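Local coordinates for UDP-N-acetylglucosamine 2-epimerase (Methanocaldococcus jannaschii, PDB 4NES), which probably catalyses the reversible epimerisation at C-2 of UDP-N-acetylglucosamine to UDP-N-acetylmannosamine, working as a homodimer, at residues Leu7-Glu12 and Thr35-Ser40; Ser40-Lys45 and Ile266-Tyr271; Asp307-Pro312 and Asn320-Asp325; Glu282-Asp287 and Leu298-Ile303. All blocks are in the same frame, centred on the assembly; numbering follows the deposited sequence.

Interaction 1 (Leu7-Glu12 and Thr35-Ser40); sequences LGTRPE and TNQHYS. With UD1 (uridine-diphosphate-N-acetylglucosamine), chain B; UDP (uridine-5'-diphosphate), chain C.
T9 lies over one face of the H38 imidazole. Its CB is 3.6 Å from the ring centroid and 18° off the normal, a CH-pi contact. R10 N donates to H38 ND1 (3.1 Å), but from 37° out of the ring plane. H38 NE2 donates to O2B of UD1, the bound UDP-GlcNAc (2.8 Å). T9 and Q37 run side by side and point the same way, with CG2 of T9 against Q37 CD (3.5 Å). The contact joins the turn from strand 3-7 into helix 10-23 to the loop after neighbouring strand 30-34 in the first Rossmann-like sheet of this GT-B fold. Q37, extended from a CG anti to the backbone N (chi1 -178°), donates from NE2 to O7' and O2A of UD1; its OE1 bonds T98. The end of R10 leads away from 35-40: NE and NH2 grip O1A of UDP, and UDP C5 lies over one guanidinium face. T35 OG1 sits 3.3 Å from G8 CA, accepts from Q37 N (an ST turn) and also bonds T98.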
# COMPACT_ATOMS: atom_id res chain seq x y z
N LEU A 7 -8.15 3.75 14.93
CA LEU A 7 -9.41 3.16 14.47
C LEU A 7 -10.30 4.21 13.83
O LEU A 7 -10.11 5.42 14.02
CB LEU A 7 -10.13 2.47 15.64
CG LEU A 7 -10.56 3.32 16.85
CD1 LEU A 7 -11.85 4.10 16.59
CD2 LEU A 7 -10.72 2.46 18.09
N GLY A 8 -11.30 3.75 13.09
CA GLY A 8 -12.23 4.67 12.46
C GLY A 8 -13.70 4.30 12.44
O GLY A 8 -14.53 5.18 12.35
N THR A 9 -14.01 3.00 12.49
CA THR A 9 -15.34 2.51 12.10
C THR A 9 -15.95 1.55 13.12
O THR A 9 -15.24 0.96 13.93
CB THR A 9 -15.32 1.78 10.74
OG1 THR A 9 -14.56 0.57 10.86
CG2 THR A 9 -14.73 2.67 9.65
N ARG A 10 -17.27 1.38 13.03
CA ARG A 10 -18.01 0.43 13.86
C ARG A 10 -17.33 -0.93 14.10
O ARG A 10 -17.10 -1.30 15.25
CB ARG A 10 -19.43 0.24 13.32
CG ARG A 10 -20.16 -0.94 13.95
CD ARG A 10 -21.62 -0.98 13.51
NE ARG A 10 -21.80 -1.43 12.13
CZ ARG A 10 -22.96 -1.45 11.50
NH1 ARG A 10 -24.06 -1.01 12.10
NH2 ARG A 10 -23.03 -1.89 10.25
N PRO A 11 -17.02 -1.70 13.03
CA PRO A 11 -16.44 -3.03 13.29
C PRO A 11 -15.08 -2.99 13.97
O PRO A 11 -14.77 -3.91 14.74
CB PRO A 11 -16.30 -3.63 11.88
CG PRO A 11 -16.24 -2.43 10.96
CD PRO A 11 -17.17 -1.44 11.58
N GLU A 12 -14.28 -1.96 13.71
CA GLU A 12 -12.98 -1.82 14.36
C GLU A 12 -13.15 -1.61 15.85
O GLU A 12 -12.38 -2.16 16.65
CB GLU A 12 -12.20 -0.64 13.79
CG GLU A 12 -11.81 -0.77 12.32
CD GLU A 12 -11.30 0.55 11.79
OE1 GLU A 12 -12.00 1.19 10.96
OE2 GLU A 12 -10.20 0.97 12.20
N THR A 35 -9.96 8.31 13.65
CA THR A 35 -10.04 9.11 12.43
C THR A 35 -11.42 9.72 12.25
O THR A 35 -11.60 10.63 11.44
CB THR A 35 -9.74 8.29 11.18
OG1 THR A 35 -10.71 7.23 11.10
CG2 THR A 35 -8.34 7.72 11.22
N ASN A 36 -12.39 9.19 12.99
CA ASN A 36 -13.79 9.59 12.85
C ASN A 36 -14.28 9.36 11.43
O ASN A 36 -15.08 10.14 10.92
CB ASN A 36 -14.01 11.04 13.30
CG ASN A 36 -13.35 11.34 14.63
OD1 ASN A 36 -12.40 12.11 14.68
ND2 ASN A 36 -13.85 10.74 15.72
N GLN A 37 -13.78 8.30 10.81
CA GLN A 37 -14.32 7.83 9.54
C GLN A 37 -15.81 7.61 9.69
O GLN A 37 -16.61 8.04 8.86
CB GLN A 37 -13.62 6.54 9.08
CG GLN A 37 -14.15 6.08 7.73
CD GLN A 37 -13.45 4.85 7.16
OE1 GLN A 37 -12.32 4.51 7.54
NE2 GLN A 37 -14.13 4.18 6.25
N HIS A 38 -16.19 6.93 10.78
CA HIS A 38 -17.58 6.85 11.22
C HIS A 38 -17.81 7.88 12.32
O HIS A 38 -16.94 8.08 13.17
CB HIS A 38 -17.91 5.45 11.72
CG HIS A 38 -18.10 4.47 10.61
ND1 HIS A 38 -18.51 3.18 10.82
CD2 HIS A 38 -17.94 4.62 9.28
CE1 HIS A 38 -18.61 2.57 9.65
NE2 HIS A 38 -18.26 3.42 8.70
N TYR A 39 -18.98 8.51 12.30
CA TYR A 39 -19.26 9.68 13.14
C TYR A 39 -20.70 9.70 13.63
O TYR A 39 -20.99 10.30 14.67
CB TYR A 39 -18.95 10.97 12.37
CG TYR A 39 -19.44 10.92 10.95
CD1 TYR A 39 -20.73 11.30 10.62
CD2 TYR A 39 -18.61 10.46 9.93
CE1 TYR A 39 -21.18 11.22 9.32
CE2 TYR A 39 -19.06 10.37 8.63
CZ TYR A 39 -20.34 10.77 8.32
OH TYR A 39 -20.79 10.68 7.03
N SER A 40 -21.61 9.08 12.89
CA SER A 40 -23.00 9.01 13.33
C SER A 40 -23.03 8.28 14.67
O SER A 40 -22.29 7.33 14.87
CB SER A 40 -23.88 8.26 12.32
OG SER A 40 -23.93 8.96 11.08
C1' UD1 B . -16.61 1.30 5.79
C2' UD1 B . -15.52 0.37 5.36
C3' UD1 B . -15.99 -1.00 5.31
C4' UD1 B . -16.62 -1.45 6.56
C5' UD1 B . -17.66 -0.46 7.01
C6' UD1 B . -18.19 -0.76 8.36
C7' UD1 B . -13.82 1.45 3.78
C8' UD1 B . -13.46 1.76 2.36
N2' UD1 B . -15.06 0.74 4.00
O1' UD1 B . -17.63 1.27 4.85
O3' UD1 B . -14.88 -1.87 4.99
O4' UD1 B . -17.23 -2.72 6.39
O5' UD1 B . -17.12 0.85 7.08
O6' UD1 B . -19.51 -0.40 8.56
O7' UD1 B . -13.09 1.80 4.71
N1 UD1 B . -22.08 7.27 6.65
C2 UD1 B . -22.83 7.92 7.54
N3 UD1 B . -22.45 8.00 8.82
C4 UD1 B . -21.31 7.44 9.24
C5 UD1 B . -20.51 6.75 8.34
C6 UD1 B . -20.93 6.67 7.02
O2 UD1 B . -23.88 8.45 7.21
O4 UD1 B . -20.94 7.54 10.55
C1B UD1 B . -22.50 7.15 5.24
C2B UD1 B . -22.11 8.29 4.39
O2' UD1 B . -23.10 8.53 3.42
C3B UD1 B . -20.90 7.83 3.74
C4B UD1 B . -21.20 6.39 3.52
O4B UD1 B . -21.96 5.97 4.64
O3B UD1 B . -20.57 8.50 2.56
C5B UD1 B . -19.98 5.55 3.41
O5B UD1 B . -19.06 5.70 4.46
PA UD1 B . -17.64 5.09 4.35
O1A UD1 B . -16.94 5.69 3.17
O2A UD1 B . -16.91 5.33 5.63
O3A UD1 B . -17.77 3.56 4.03
PB UD1 B . -18.68 2.44 4.72
O1B UD1 B . -19.70 2.01 3.72
O2B UD1 B . -19.19 2.90 6.06
N1 UDP C . -23.36 -4.52 14.32
C2 UDP C . -23.96 -3.82 15.31
N3 UDP C . -25.15 -3.24 15.09
C4 UDP C . -25.79 -3.32 13.90
C5 UDP C . -25.20 -4.04 12.85
C6 UDP C . -23.96 -4.63 13.10
O2 UDP C . -23.41 -3.71 16.41
O4 UDP C . -27.02 -2.70 13.73
C1' UDP C . -22.03 -5.14 14.48
C2' UDP C . -21.91 -6.56 14.30
O2' UDP C . -22.34 -7.24 15.46
C3' UDP C . -20.49 -6.74 13.97
C4' UDP C . -20.12 -5.49 13.32
O4' UDP C . -21.21 -4.62 13.43
O3' UDP C . -19.67 -6.95 15.08
C5' UDP C . -19.82 -5.63 11.87
O5' UDP C . -19.59 -4.39 11.25
PA UDP C . -19.97 -4.10 9.74
O1A UDP C . -20.45 -2.66 9.65
O2A UDP C . -21.02 -5.09 9.29
O3A UDP C . -18.66 -4.19 8.88
PB UDP C . -17.76 -5.36 8.35
O1B UDP C . -17.63 -6.43 9.43
O2B UDP C . -18.37 -5.90 7.08
O3B UDP C . -16.46 -4.67 8.07

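Interaction 2 (Ser40-Lys45 and Ile266-Tyr271); sequences SENMDK and IEPVGY. With UDP (uridine-5'-diphosphate), chain C; UD1 (uridine-diphosphate-N-acetylglucosamine), chain B.
N42 holds CG between its backbone N and carbonyl carbon (chi1 58°), which sets CG 3.8 Å from the carbonyl O of P268. Selenomethionine M43 bends at chi2 (-61°) and chi3 (-72°). Its SE meets CB of P268 at 3.9 Å and CG at the same distance, and its CE turns towards O6' of the bound UDP-GlcNAc. The proline ring meets both side chains at a slant. CB of N42 comes within 3.4 Å of P268 O, and ND2 is near the ring's CD. The contact bridges the cleft of the GT-B fold: 40-45 follows strand 30-34 of one sheet, and 266-271 follows strand 263-266 of the other. No direct hydrogen bond joins the two loops. Water does that work instead. One water donates to N42 O and to V269 O. Another accepts from N42 ND2 (3.1 Å) and donates to OE1 of E267. Each loop also holds a uracil. S40 N donates to O4 of UDP-GlcNAc, and S40 OG accepts from its N3. V269 pairs likewise with UDP through its backbone: N donates to O4 (3.0 Å), and O accepts from N3 (2.8 Å) as well as from the first water.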
# COMPACT_ATOMS: atom_id res chain seq x y z
N SER A 40 -21.61 9.08 12.89
CA SER A 40 -23.00 9.01 13.33
C SER A 40 -23.03 8.28 14.67
O SER A 40 -22.29 7.33 14.87
CB SER A 40 -23.88 8.26 12.32
OG SER A 40 -23.93 8.96 11.08
N GLU A 41 -23.86 8.75 15.61
CA GLU A 41 -23.84 8.21 16.96
C GLU A 41 -24.09 6.70 17.02
O GLU A 41 -23.42 5.99 17.77
CB GLU A 41 -24.82 8.97 17.87
CG GLU A 41 -24.31 10.36 18.20
CD GLU A 41 -25.20 11.11 19.18
OE1 GLU A 41 -26.22 10.54 19.62
OE2 GLU A 41 -24.86 12.26 19.51
N ASN A 42 -25.02 6.22 16.20
CA ASN A 42 -25.29 4.78 16.15
C ASN A 42 -24.25 3.94 15.39
O ASN A 42 -24.41 2.72 15.28
CB ASN A 42 -26.71 4.49 15.63
CG ASN A 42 -26.96 5.08 14.25
OD1 ASN A 42 -26.03 5.40 13.51
ND2 ASN A 42 -28.24 5.20 13.89
N MSE A 43 -23.21 4.59 14.86
CA MSE A 43 -22.10 3.89 14.21
C MSE A 43 -20.81 3.98 15.02
O MSE A 43 -19.80 3.38 14.65
CB MSE A 43 -21.85 4.48 12.81
CG MSE A 43 -23.01 4.28 11.85
SE MSE A 43 -23.47 2.42 11.51
CE MSE A 43 -21.96 1.92 10.41
N ASP A 44 -20.85 4.71 16.13
CA ASP A 44 -19.61 5.11 16.78
C ASP A 44 -19.75 5.29 18.29
O ASP A 44 -19.33 4.43 19.07
CB ASP A 44 -19.07 6.38 16.12
CG ASP A 44 -17.88 6.95 16.84
OD1 ASP A 44 -16.95 6.19 17.16
OD2 ASP A 44 -17.89 8.17 17.11
N LYS A 45 -20.36 6.41 18.69
CA LYS A 45 -20.57 6.74 20.11
C LYS A 45 -21.20 5.59 20.89
O LYS A 45 -20.76 5.28 22.00
CB LYS A 45 -21.44 7.99 20.23
CG LYS A 45 -21.72 8.44 21.65
CD LYS A 45 -22.55 9.72 21.64
CE LYS A 45 -23.16 10.00 23.01
NZ LYS A 45 -23.73 11.37 23.10
N ILE A 266 -34.86 -1.16 10.60
CA ILE A 266 -34.41 -0.47 11.81
C ILE A 266 -33.10 0.26 11.53
O ILE A 266 -32.29 -0.19 10.71
CB ILE A 266 -34.29 -1.42 13.03
CG1 ILE A 266 -33.17 -2.45 12.83
CG2 ILE A 266 -35.62 -2.12 13.30
CD1 ILE A 266 -32.95 -3.34 14.05
N GLU A 267 -32.92 1.40 12.17
CA GLU A 267 -31.65 2.11 12.14
C GLU A 267 -30.62 1.23 12.83
O GLU A 267 -30.97 0.38 13.66
CB GLU A 267 -31.76 3.43 12.90
CG GLU A 267 -32.85 4.37 12.41
CD GLU A 267 -32.95 5.61 13.29
OE1 GLU A 267 -31.97 6.38 13.34
OE2 GLU A 267 -34.01 5.81 13.92
N PRO A 268 -29.33 1.43 12.50
CA PRO A 268 -28.25 0.69 13.15
C PRO A 268 -28.39 0.73 14.68
O PRO A 268 -28.68 1.79 15.25
CB PRO A 268 -27.00 1.43 12.69
CG PRO A 268 -27.36 1.92 11.33
CD PRO A 268 -28.82 2.32 11.44
N VAL A 269 -28.18 -0.41 15.32
CA VAL A 269 -28.30 -0.51 16.78
C VAL A 269 -26.96 -0.82 17.44
O VAL A 269 -25.98 -1.15 16.78
CB VAL A 269 -29.34 -1.58 17.19
CG1 VAL A 269 -30.71 -1.23 16.63
CG2 VAL A 269 -28.89 -2.97 16.74
N GLY A 270 -26.93 -0.72 18.77
CA GLY A 270 -25.73 -1.01 19.54
C GLY A 270 -25.37 -2.49 19.49
O GLY A 270 -26.17 -3.32 19.05
N TYR A 271 -24.16 -2.81 19.93
CA TYR A 271 -23.66 -4.18 19.87
C TYR A 271 -24.49 -5.15 20.72
O TYR A 271 -24.77 -6.27 20.30
CB TYR A 271 -22.20 -4.21 20.31
CG TYR A 271 -21.49 -5.51 19.99
CD1 TYR A 271 -21.57 -6.07 18.73
CD2 TYR A 271 -20.72 -6.15 20.96
CE1 TYR A 271 -20.92 -7.25 18.43
CE2 TYR A 271 -20.06 -7.33 20.67
CZ TYR A 271 -20.17 -7.87 19.40
OH TYR A 271 -19.51 -9.04 19.09
N1 UDP C . -23.36 -4.52 14.32
C2 UDP C . -23.96 -3.82 15.31
N3 UDP C . -25.15 -3.24 15.09
C4 UDP C . -25.79 -3.32 13.90
C5 UDP C . -25.20 -4.04 12.85
C6 UDP C . -23.96 -4.63 13.10
O2 UDP C . -23.41 -3.71 16.41
O4 UDP C . -27.02 -2.70 13.73
C1' UDP C . -22.03 -5.14 14.48
C2' UDP C . -21.91 -6.56 14.30
O2' UDP C . -22.34 -7.24 15.46
C3' UDP C . -20.49 -6.74 13.97
C4' UDP C . -20.12 -5.49 13.32
O4' UDP C . -21.21 -4.62 13.43
O3' UDP C . -19.67 -6.95 15.08
C5' UDP C . -19.82 -5.63 11.87
O5' UDP C . -19.59 -4.39 11.25
PA UDP C . -19.97 -4.10 9.74
O1A UDP C . -20.45 -2.66 9.65
O2A UDP C . -21.02 -5.09 9.29
O3A UDP C . -18.66 -4.19 8.88
PB UDP C . -17.76 -5.36 8.35
O1B UDP C . -17.63 -6.43 9.43
O2B UDP C . -18.37 -5.90 7.08
O3B UDP C . -16.46 -4.67 8.07
C1' UD1 B . -16.61 1.30 5.79
C2' UD1 B . -15.52 0.37 5.36
C3' UD1 B . -15.99 -1.00 5.31
C4' UD1 B . -16.62 -1.45 6.56
C5' UD1 B . -17.66 -0.46 7.01
C6' UD1 B . -18.19 -0.76 8.36
C7' UD1 B . -13.82 1.45 3.78
C8' UD1 B . -13.46 1.76 2.36
N2' UD1 B . -15.06 0.74 4.00
O1' UD1 B . -17.63 1.27 4.85
O3' UD1 B . -14.88 -1.87 4.99
O4' UD1 B . -17.23 -2.72 6.39
O5' UD1 B . -17.12 0.85 7.08
O6' UD1 B . -19.51 -0.40 8.56
O7' UD1 B . -13.09 1.80 4.71
N1 UD1 B . -22.08 7.27 6.65
C2 UD1 B . -22.83 7.92 7.54
N3 UD1 B . -22.45 8.00 8.82
C4 UD1 B . -21.31 7.44 9.24
C5 UD1 B . -20.51 6.75 8.34
C6 UD1 B . -20.93 6.67 7.02
O2 UD1 B . -23.88 8.45 7.21
O4 UD1 B . -20.94 7.54 10.55
C1B UD1 B . -22.50 7.15 5.24
C2B UD1 B . -22.11 8.29 4.39
O2' UD1 B . -23.10 8.53 3.42
C3B UD1 B . -20.90 7.83 3.74
C4B UD1 B . -21.20 6.39 3.52
O4B UD1 B . -21.96 5.97 4.64
O3B UD1 B . -20.57 8.50 2.56
C5B UD1 B . -19.98 5.55 3.41
O5B UD1 B . -19.06 5.70 4.46
PA UD1 B . -17.64 5.09 4.35
O1A UD1 B . -16.94 5.69 3.17
O2A UD1 B . -16.91 5.33 5.63
O3A UD1 B . -17.77 3.56 4.03
PB UD1 B . -18.68 2.44 4.72
O1B UD1 B . -19.70 2.01 3.72
O2B UD1 B . -19.19 2.90 6.06
O HOH W 1 -24.63 0.10 14.61
O HOH W 2 -31.01 5.69 15.73
O HOH W 3 -29.96 6.51 11.68

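Interaction 3 (Asp307-Pro312 and Asn320-Asp325); sequences DNTERP and NILVGD
L322 spreads its two methyls over the backbone of D307 and N308 and the side chain of T309. CD1 lies on CA of N308 (3.6 Å) and near O of D307. CD2 reaches the methyl CG2 of T309 at 4.0 Å, and the two side chains cross at about a right angle. The methyl of T309 can face the leucine because its hydroxyl is turned elsewhere. OG1 is anti to the backbone N (chi1 179°). It accepts from R311 N at 3.1 Å, an ST turn, and is hydrogen-bonded to Q292. At the other end OD1 of D307 lies 3.6 Å from CA of G324, where the backbone has a positive phi (50°). A water takes the polar link here. It donates to D307 OD1 and accepts from D325 N (2.8 Å). The segments belong to the loop after strand 302-304 and to the short strand 320-322 with the turn that follows. That strand is outermost, within this chain, in the parallel sheet of the second GT-B domain. NH1 of R311 forms a salt bridge with OE2 of E310 (2.9 Å), and its NH2 forms another with E293. The fit therefore rests on apolar packing by L322 and on a polar, water-bridged end where D307 meets G324 and D325, with no direct hydrogen bond to fix the register of the two segments.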
# COMPACT_ATOMS: atom_id res chain seq x y z
N ASP A 307 -20.12 -13.13 -3.77
CA ASP A 307 -19.62 -14.18 -4.66
C ASP A 307 -18.44 -14.91 -4.03
O ASP A 307 -18.03 -15.98 -4.49
CB ASP A 307 -19.20 -13.59 -6.00
CG ASP A 307 -20.36 -13.02 -6.78
OD1 ASP A 307 -21.45 -13.62 -6.73
OD2 ASP A 307 -20.17 -11.98 -7.45
N ASN A 308 -17.89 -14.31 -2.98
CA ASN A 308 -16.76 -14.90 -2.28
C ASN A 308 -16.72 -14.33 -0.87
O ASN A 308 -17.46 -13.40 -0.55
CB ASN A 308 -15.45 -14.59 -2.99
CG ASN A 308 -15.32 -13.14 -3.35
OD1 ASN A 308 -15.33 -12.28 -2.48
ND2 ASN A 308 -15.22 -12.85 -4.65
N THR A 309 -15.88 -14.92 -0.03
CA THR A 309 -15.73 -14.42 1.32
C THR A 309 -14.27 -14.53 1.74
O THR A 309 -13.53 -15.36 1.22
CB THR A 309 -16.64 -15.17 2.33
OG1 THR A 309 -16.41 -14.65 3.64
CG2 THR A 309 -16.32 -16.67 2.33
N GLU A 310 -13.86 -13.68 2.67
CA GLU A 310 -12.51 -13.76 3.20
C GLU A 310 -12.49 -14.51 4.52
O GLU A 310 -11.46 -14.62 5.16
CB GLU A 310 -11.83 -12.38 3.32
CG GLU A 310 -12.57 -11.34 4.14
CD GLU A 310 -13.84 -10.89 3.46
OE1 GLU A 310 -13.76 -10.30 2.36
OE2 GLU A 310 -14.92 -11.17 4.02
N ARG A 311 -13.64 -15.06 4.90
CA ARG A 311 -13.66 -16.03 6.00
C ARG A 311 -14.26 -17.35 5.51
O ARG A 311 -15.36 -17.74 5.91
CB ARG A 311 -14.29 -15.50 7.31
CG ARG A 311 -15.55 -14.67 7.19
CD ARG A 311 -15.26 -13.20 6.87
NE ARG A 311 -14.62 -12.47 7.97
CZ ARG A 311 -14.24 -11.20 7.89
NH1 ARG A 311 -14.39 -10.52 6.77
NH2 ARG A 311 -13.68 -10.61 8.94
N PRO A 312 -13.51 -18.05 4.64
CA PRO A 312 -14.00 -19.28 4.02
C PRO A 312 -14.18 -20.40 5.02
O PRO A 312 -14.86 -21.36 4.69
CB PRO A 312 -12.87 -19.64 3.03
CG PRO A 312 -11.66 -19.00 3.63
CD PRO A 312 -12.16 -17.71 4.17
N ASN A 320 -22.18 -21.51 6.71
CA ASN A 320 -22.37 -20.37 5.82
C ASN A 320 -22.39 -20.87 4.39
O ASN A 320 -21.79 -21.91 4.08
CB ASN A 320 -21.20 -19.39 6.03
CG ASN A 320 -21.39 -18.03 5.34
OD1 ASN A 320 -22.48 -17.66 4.89
ND2 ASN A 320 -20.30 -17.26 5.30
N ILE A 321 -23.09 -20.15 3.53
CA ILE A 321 -23.18 -20.49 2.11
C ILE A 321 -23.21 -19.18 1.32
O ILE A 321 -23.87 -18.22 1.74
CB ILE A 321 -24.42 -21.36 1.82
CG1 ILE A 321 -24.51 -21.74 0.34
CG2 ILE A 321 -25.68 -20.69 2.32
CD1 ILE A 321 -25.52 -22.83 0.08
N LEU A 322 -22.49 -19.15 0.20
CA LEU A 322 -22.43 -17.96 -0.64
C LEU A 322 -23.47 -18.02 -1.76
O LEU A 322 -23.56 -19.02 -2.47
CB LEU A 322 -21.04 -17.83 -1.28
CG LEU A 322 -19.85 -17.89 -0.33
CD1 LEU A 322 -18.55 -17.74 -1.10
CD2 LEU A 322 -19.97 -16.83 0.73
N VAL A 323 -24.23 -16.93 -1.91
CA VAL A 323 -25.26 -16.86 -2.95
C VAL A 323 -25.17 -15.64 -3.87
O VAL A 323 -25.94 -15.52 -4.83
CB VAL A 323 -26.69 -16.89 -2.34
CG1 VAL A 323 -26.89 -18.17 -1.56
CG2 VAL A 323 -26.93 -15.67 -1.47
N GLY A 324 -24.24 -14.74 -3.56
CA GLY A 324 -24.09 -13.51 -4.32
C GLY A 324 -25.38 -12.74 -4.53
O GLY A 324 -26.15 -12.49 -3.58
N ASP A 325 -25.60 -12.44 -5.81
CA ASP A 325 -26.66 -11.62 -6.42
C ASP A 325 -27.86 -12.49 -6.79
O ASP A 325 -28.96 -11.98 -7.07
CB ASP A 325 -26.03 -11.07 -7.72
CG ASP A 325 -26.98 -10.22 -8.55
OD1 ASP A 325 -27.94 -10.75 -9.15
OD2 ASP A 325 -26.70 -9.02 -8.69
O HOH W 4 -23.68 -13.04 -7.79

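Interaction 4 (Glu282-Asp287 and Leu298-Ile303); sequences ELILTD and LKVPCI
Strands 283-286 and 302-304 run parallel, with I284 beside C302 and L285 beside I303, joined by backbone bonds from I284 N to P301 O, from T286 N to I303 O, and from I303 N to I284 O (2.8 Å). On one face of the sheet, I284 CD1 packs against CG1 of V300 at 3.7 Å, the two side chains crossing at about a right angle. Further along, CG2 of T286 touches SG of C302 (3.8 Å). That methyl is turned between the backbone N and the carbonyl carbon, while OG1 is anti to the N (chi1 -163°) and bonds T205. L285 and I303 share the other face. They lie side by side and point the same way, with CD2 of L285 against CB of I303 (3.8 Å). L283 crosses I303 obliquely, CD1 to CD1 at 3.6 Å. The pair forms a beta-alpha-beta unit with helix 289-298, whose end at K299 is a Schellman motif. V291 and A295 of that helix pack on the face of I284 and C302. V334 and L338 of helix 327-338 touch I303 and L283. Strand 201-205 flanks strand 283-286 on its far side.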
# COMPACT_ATOMS: atom_id res chain seq x y z
N GLU A 282 -33.73 -16.93 13.12
CA GLU A 282 -33.81 -18.29 12.57
C GLU A 282 -32.69 -18.48 11.56
O GLU A 282 -32.11 -19.56 11.43
CB GLU A 282 -35.17 -18.56 11.93
CG GLU A 282 -35.30 -19.99 11.41
CD GLU A 282 -36.69 -20.30 10.90
OE1 GLU A 282 -37.44 -19.36 10.56
OE2 GLU A 282 -37.04 -21.50 10.82
N LEU A 283 -32.37 -17.41 10.84
CA LEU A 283 -31.19 -17.42 9.99
C LEU A 283 -30.75 -15.99 9.72
O LEU A 283 -31.51 -15.04 9.91
CB LEU A 283 -31.41 -18.27 8.73
CG LEU A 283 -31.86 -17.75 7.38
CD1 LEU A 283 -30.65 -17.29 6.64
CD2 LEU A 283 -32.57 -18.85 6.59
N ILE A 284 -29.47 -15.83 9.37
CA ILE A 284 -28.89 -14.52 9.14
C ILE A 284 -28.51 -14.37 7.66
O ILE A 284 -27.92 -15.27 7.07
CB ILE A 284 -27.66 -14.31 10.06
CG1 ILE A 284 -28.12 -14.17 11.52
CG2 ILE A 284 -26.85 -13.10 9.62
CD1 ILE A 284 -27.01 -14.36 12.55
N LEU A 285 -28.89 -13.24 7.06
CA LEU A 285 -28.55 -12.94 5.67
C LEU A 285 -27.69 -11.70 5.68
O LEU A 285 -28.08 -10.68 6.22
CB LEU A 285 -29.82 -12.61 4.88
CG LEU A 285 -30.99 -13.58 5.02
CD1 LEU A 285 -32.29 -12.94 4.51
CD2 LEU A 285 -30.68 -14.82 4.24
N THR A 286 -26.50 -11.77 5.09
CA THR A 286 -25.59 -10.65 5.24
C THR A 286 -24.54 -10.57 4.15
O THR A 286 -24.24 -11.55 3.46
CB THR A 286 -24.88 -10.74 6.61
OG1 THR A 286 -24.29 -9.48 6.95
CG2 THR A 286 -23.81 -11.83 6.62
N ASP A 287 -23.95 -9.38 4.02
CA ASP A 287 -22.68 -9.26 3.32
C ASP A 287 -21.58 -8.68 4.21
O ASP A 287 -20.52 -8.28 3.73
CB ASP A 287 -22.81 -8.51 1.98
CG ASP A 287 -23.13 -7.03 2.15
OD1 ASP A 287 -23.20 -6.54 3.29
OD2 ASP A 287 -23.27 -6.33 1.12
N LEU A 298 -22.35 -17.98 17.11
CA LEU A 298 -23.64 -18.11 17.78
C LEU A 298 -24.45 -19.32 17.33
O LEU A 298 -25.55 -19.56 17.85
CB LEU A 298 -24.46 -16.84 17.58
CG LEU A 298 -23.86 -15.59 18.20
CD1 LEU A 298 -24.62 -14.35 17.76
CD2 LEU A 298 -23.86 -15.72 19.73
N LYS A 299 -23.91 -20.08 16.37
CA LYS A 299 -24.56 -21.28 15.82
C LYS A 299 -25.89 -20.95 15.14
O LYS A 299 -26.89 -21.67 15.30
CB LYS A 299 -24.78 -22.35 16.90
CG LYS A 299 -23.57 -22.67 17.72
CD LYS A 299 -22.45 -23.26 16.90
CE LYS A 299 -21.25 -23.56 17.81
NZ LYS A 299 -20.05 -23.99 17.06
N VAL A 300 -25.91 -19.85 14.40
CA VAL A 300 -27.08 -19.46 13.63
C VAL A 300 -26.68 -19.55 12.18
O VAL A 300 -25.69 -18.94 11.78
CB VAL A 300 -27.52 -18.02 13.99
CG1 VAL A 300 -28.72 -17.60 13.17
CG2 VAL A 300 -27.83 -17.91 15.49
N PRO A 301 -27.43 -20.31 11.36
CA PRO A 301 -27.04 -20.45 9.96
C PRO A 301 -26.96 -19.11 9.23
O PRO A 301 -27.77 -18.21 9.46
CB PRO A 301 -28.18 -21.30 9.36
CG PRO A 301 -28.79 -21.99 10.53
CD PRO A 301 -28.66 -21.04 11.68
N CYS A 302 -25.97 -19.00 8.35
CA CYS A 302 -25.70 -17.75 7.66
C CYS A 302 -25.78 -17.95 6.15
O CYS A 302 -25.36 -18.99 5.61
CB CYS A 302 -24.31 -17.23 8.05
SG CYS A 302 -23.97 -15.54 7.51
N ILE A 303 -26.34 -16.96 5.46
CA ILE A 303 -26.31 -16.92 4.00
C ILE A 303 -25.64 -15.61 3.61
O ILE A 303 -26.10 -14.53 3.99
CB ILE A 303 -27.72 -17.01 3.40
CG1 ILE A 303 -28.30 -18.40 3.65
CG2 ILE A 303 -27.68 -16.71 1.90
CD1 ILE A 303 -29.78 -18.49 3.38

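Interactions 1 and 2 share S40 and both line the cleft that holds UDP-GlcNAc and UDP, their centres 11 Å apart. They touch directly: R10 CB meets M43 O at 3.4 Å, and H38 CE1 meets M43 CE at 3.5 Å. The R10 side chain is about 5 Å from that of H207, the active-site residue by similarity. Interactions 3 and 4, centres 12 Å apart, belong to the second sheet, which 266-271 of interaction 2 also follows; strands 302-304 and 320-322 are neighbours in it. I321 N probably bonds C302 O (3.3 Å), and V323 packs on I303. Interaction 4 comes closer to the site: the T286 side chain is about 6 Å from UDP. The T309 side chain of interaction 3 is about 10 Å from a bound UDP.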